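Local coordinates for L-2,4-diaminobutyric acid acetyltransferase (Geobacillus sp., PDB 6SLL), which catalyses transfer of the acetyl group from acetyl coenzyme A to L-2,4-diaminobutyric acid, a step in the biosynthesis of the chemical chaperone ectoine, at the interface of chains A and B. Sequence-based numbering; all coordinates share one arbitrary frame. Chains: chain A/B, L-2,4-diaminobutyric acid acetyltransferase.

The interface of chains A and B. Residues chain A 46-48, 51; chain B 43, 45, 89, 154, 159, 168.
The methyl CE of A:Met51 sits over the centre of one face of the B:Phe159 ring, 3.5 Å from its centroid, while the carbonyl oxygen of B:Tyr154 lies at that ring's edge, in plane. Methionine suits the place because its chain, extended beyond CG (chi2 174°), carries a slim thioether and methyl across the boundary. The B:Tyr154 ring has CB of A:Met51 above one face, toward the rim, and turns its CD2 edge toward one face of A:Tyr48, planes 76° apart. The CD1-CE1 side of A:Tyr48 runs alongside the pyrrole part of B:Trp89 (CD1 to NE1 3.7 Å); A:Tyr48 CE2 also touches B:Glu168 CD. Tyrosine adds to its flat packing ring a phenol OH that reaches water 1, which bridges to B:Trp89 O.

Just before helix 47-56 of chain A, A:Ser46 gives two hydrogen bonds to OD1 of B:Asn45, from backbone N (2.9 Å) and OG (2.8 Å). Both donors approach from the same face of the amide, tilted from its plane. Small serine, with OG between its own N and carbonyl carbon (chi1 67°), brings both to one acceptor; its CB packs on B:Asp43 CB at 3.8 Å. Asparagine pairs that carbonyl with an N-H for water 2, shared with A:Ser46 OG and the indole NE1 of B:Trp89. An alanine in place of B:Asn45 would probably leave A:Ser46 N and OG without their acceptor and water 2 less firmly held.

B:Asp43, B:Trp89 and B:Glu168 line the diaminobutyrate pocket of this GNAT-family enzyme, so this part of the two-fold interface places A:Tyr48 beside the partner's substrate site and may help shape it.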
loop_
_atom_site.group_PDB
_atom_site.type_symbol
_atom_site.label_atom_id
_atom_site.label_comp_id
_atom_site.label_asym_id
_atom_site.label_seq_id
_atom_site.Cartn_x
_atom_site.Cartn_y
_atom_site.Cartn_z
ATOM N N SER A 46 -6.592 6.175 2.613
ATOM C CA SER A 46 -7.729 5.783 3.418
ATOM C C SER A 46 -7.352 5.276 4.764
ATOM O O SER A 46 -6.238 4.708 4.953
ATOM C CB SER A 46 -8.532 4.725 2.734
ATOM O OG SER A 46 -7.867 3.497 2.596
ATOM N N PRO A 47 -8.235 5.303 5.789
ATOM C CA PRO A 47 -7.960 4.642 7.025
ATOM C C PRO A 47 -7.623 3.155 6.845
ATOM O O PRO A 47 -6.664 2.628 7.480
ATOM C CB PRO A 47 -9.237 4.883 7.864
ATOM C CG PRO A 47 -9.782 6.162 7.288
ATOM C CD PRO A 47 -9.447 6.126 5.808
ATOM N N TYR A 48 -8.314 2.486 5.945
ATOM C CA TYR A 48 -8.053 1.101 5.645
ATOM C C TYR A 48 -6.651 0.866 5.212
ATOM O O TYR A 48 -6.020 -0.122 5.608
ATOM C CB TYR A 48 -9.063 0.616 4.572
ATOM C CG TYR A 48 -9.051 -0.832 4.270
ATOM C CD1 TYR A 48 -8.142 -1.408 3.384
ATOM C CD2 TYR A 48 -9.988 -1.663 4.808
ATOM C CE1 TYR A 48 -8.208 -2.702 3.061
ATOM C CE2 TYR A 48 -10.027 -3.009 4.506
ATOM C CZ TYR A 48 -9.131 -3.547 3.612
ATOM O OH TYR A 48 -9.153 -4.858 3.228
ATOM N N MET A 51 -4.558 0.614 8.238
ATOM C CA MET A 51 -4.777 -0.685 8.871
ATOM C C MET A 51 -3.983 -1.787 8.195
ATOM O O MET A 51 -3.346 -2.605 8.852
ATOM C CB MET A 51 -6.262 -1.044 8.848
ATOM C CG MET A 51 -7.110 -0.069 9.652
ATOM S SD MET A 51 -8.872 -0.480 9.430
ATOM C CE MET A 51 -9.588 0.985 10.155
ATOM N N ASP B 43 -12.852 2.552 -0.692
ATOM C CA ASP B 43 -12.210 3.674 0.029
ATOM C C ASP B 43 -11.003 4.218 -0.763
ATOM O O ASP B 43 -9.964 3.544 -0.970
ATOM C CB ASP B 43 -11.753 3.247 1.350
ATOM C CG ASP B 43 -12.857 2.679 2.263
ATOM O OD1 ASP B 43 -13.959 3.213 2.201
ATOM O OD2 ASP B 43 -12.523 1.730 2.976
ATOM N N ASN B 45 -7.806 5.881 -1.935
ATOM C CA ASN B 45 -6.459 6.277 -1.533
ATOM C C ASN B 45 -5.971 7.391 -2.390
ATOM O O ASN B 45 -6.635 7.878 -3.298
ATOM C CB ASN B 45 -5.513 5.038 -1.592
ATOM C CG ASN B 45 -6.057 3.975 -0.675
ATOM O OD1 ASN B 45 -6.034 4.163 0.578
ATOM N ND2 ASN B 45 -6.585 2.892 -1.166
ATOM N N TRP B 89 -6.541 -6.386 -2.380
ATOM C CA TRP B 89 -6.879 -5.138 -1.736
ATOM C C TRP B 89 -8.102 -4.529 -2.332
ATOM O O TRP B 89 -9.152 -4.455 -1.644
ATOM C CB TRP B 89 -5.653 -4.232 -1.749
ATOM C CG TRP B 89 -5.790 -2.920 -1.051
ATOM C CD1 TRP B 89 -6.884 -2.384 -0.394
ATOM C CD2 TRP B 89 -4.740 -1.948 -0.935
ATOM N NE1 TRP B 89 -6.532 -1.152 0.066
ATOM C CE2 TRP B 89 -5.245 -0.848 -0.262
ATOM C CE3 TRP B 89 -3.438 -1.929 -1.371
ATOM C CZ2 TRP B 89 -4.483 0.262 0.037
ATOM C CZ3 TRP B 89 -2.642 -0.817 -1.057
ATOM C CH2 TRP B 89 -3.196 0.254 -0.381
ATOM N N TYR B 154 -11.668 -6.349 9.931
ATOM C CA TYR B 154 -11.604 -5.047 10.546
ATOM C C TYR B 154 -13.072 -4.558 10.775
ATOM O O TYR B 154 -13.776 -4.188 9.838
ATOM C CB TYR B 154 -10.847 -4.035 9.693
ATOM C CG TYR B 154 -9.506 -4.506 9.185
ATOM C CD1 TYR B 154 -8.617 -5.124 9.994
ATOM C CD2 TYR B 154 -9.126 -4.273 7.869
ATOM C CE1 TYR B 154 -7.360 -5.489 9.529
ATOM C CE2 TYR B 154 -7.908 -4.675 7.396
ATOM C CZ TYR B 154 -7.018 -5.305 8.215
ATOM O OH TYR B 154 -5.824 -5.716 7.655
ATOM N N PHE B 159 -12.732 2.148 12.589
ATOM C CA PHE B 159 -12.664 3.211 11.616
ATOM C C PHE B 159 -12.792 4.578 12.342
ATOM O O PHE B 159 -13.247 4.618 13.479
ATOM C CB PHE B 159 -13.609 3.002 10.498
ATOM C CG PHE B 159 -13.245 1.877 9.633
ATOM C CD1 PHE B 159 -13.490 0.600 9.961
ATOM C CD2 PHE B 159 -12.497 2.085 8.451
ATOM C CE1 PHE B 159 -13.060 -0.521 9.200
ATOM C CE2 PHE B 159 -12.027 1.040 7.719
ATOM C CZ PHE B 159 -12.317 -0.249 8.052
ATOM N N GLU B 168 -15.454 -4.973 7.762
ATOM C CA GLU B 168 -14.601 -5.531 6.665
ATOM C C GLU B 168 -14.201 -6.965 7.088
ATOM O O GLU B 168 -13.047 -7.178 7.451
ATOM C CB GLU B 168 -13.383 -4.664 6.459
ATOM C CG GLU B 168 -13.718 -3.340 5.803
ATOM C CD GLU B 168 -13.895 -3.357 4.301
ATOM O OE1 GLU B 168 -13.713 -4.423 3.660
ATOM O OE2 GLU B 168 -14.176 -2.264 3.754
HETATM O O HOH W 1 -9.483 -6.385 0.824
HETATM O O HOH W 2 -8.120 1.323 0.750
#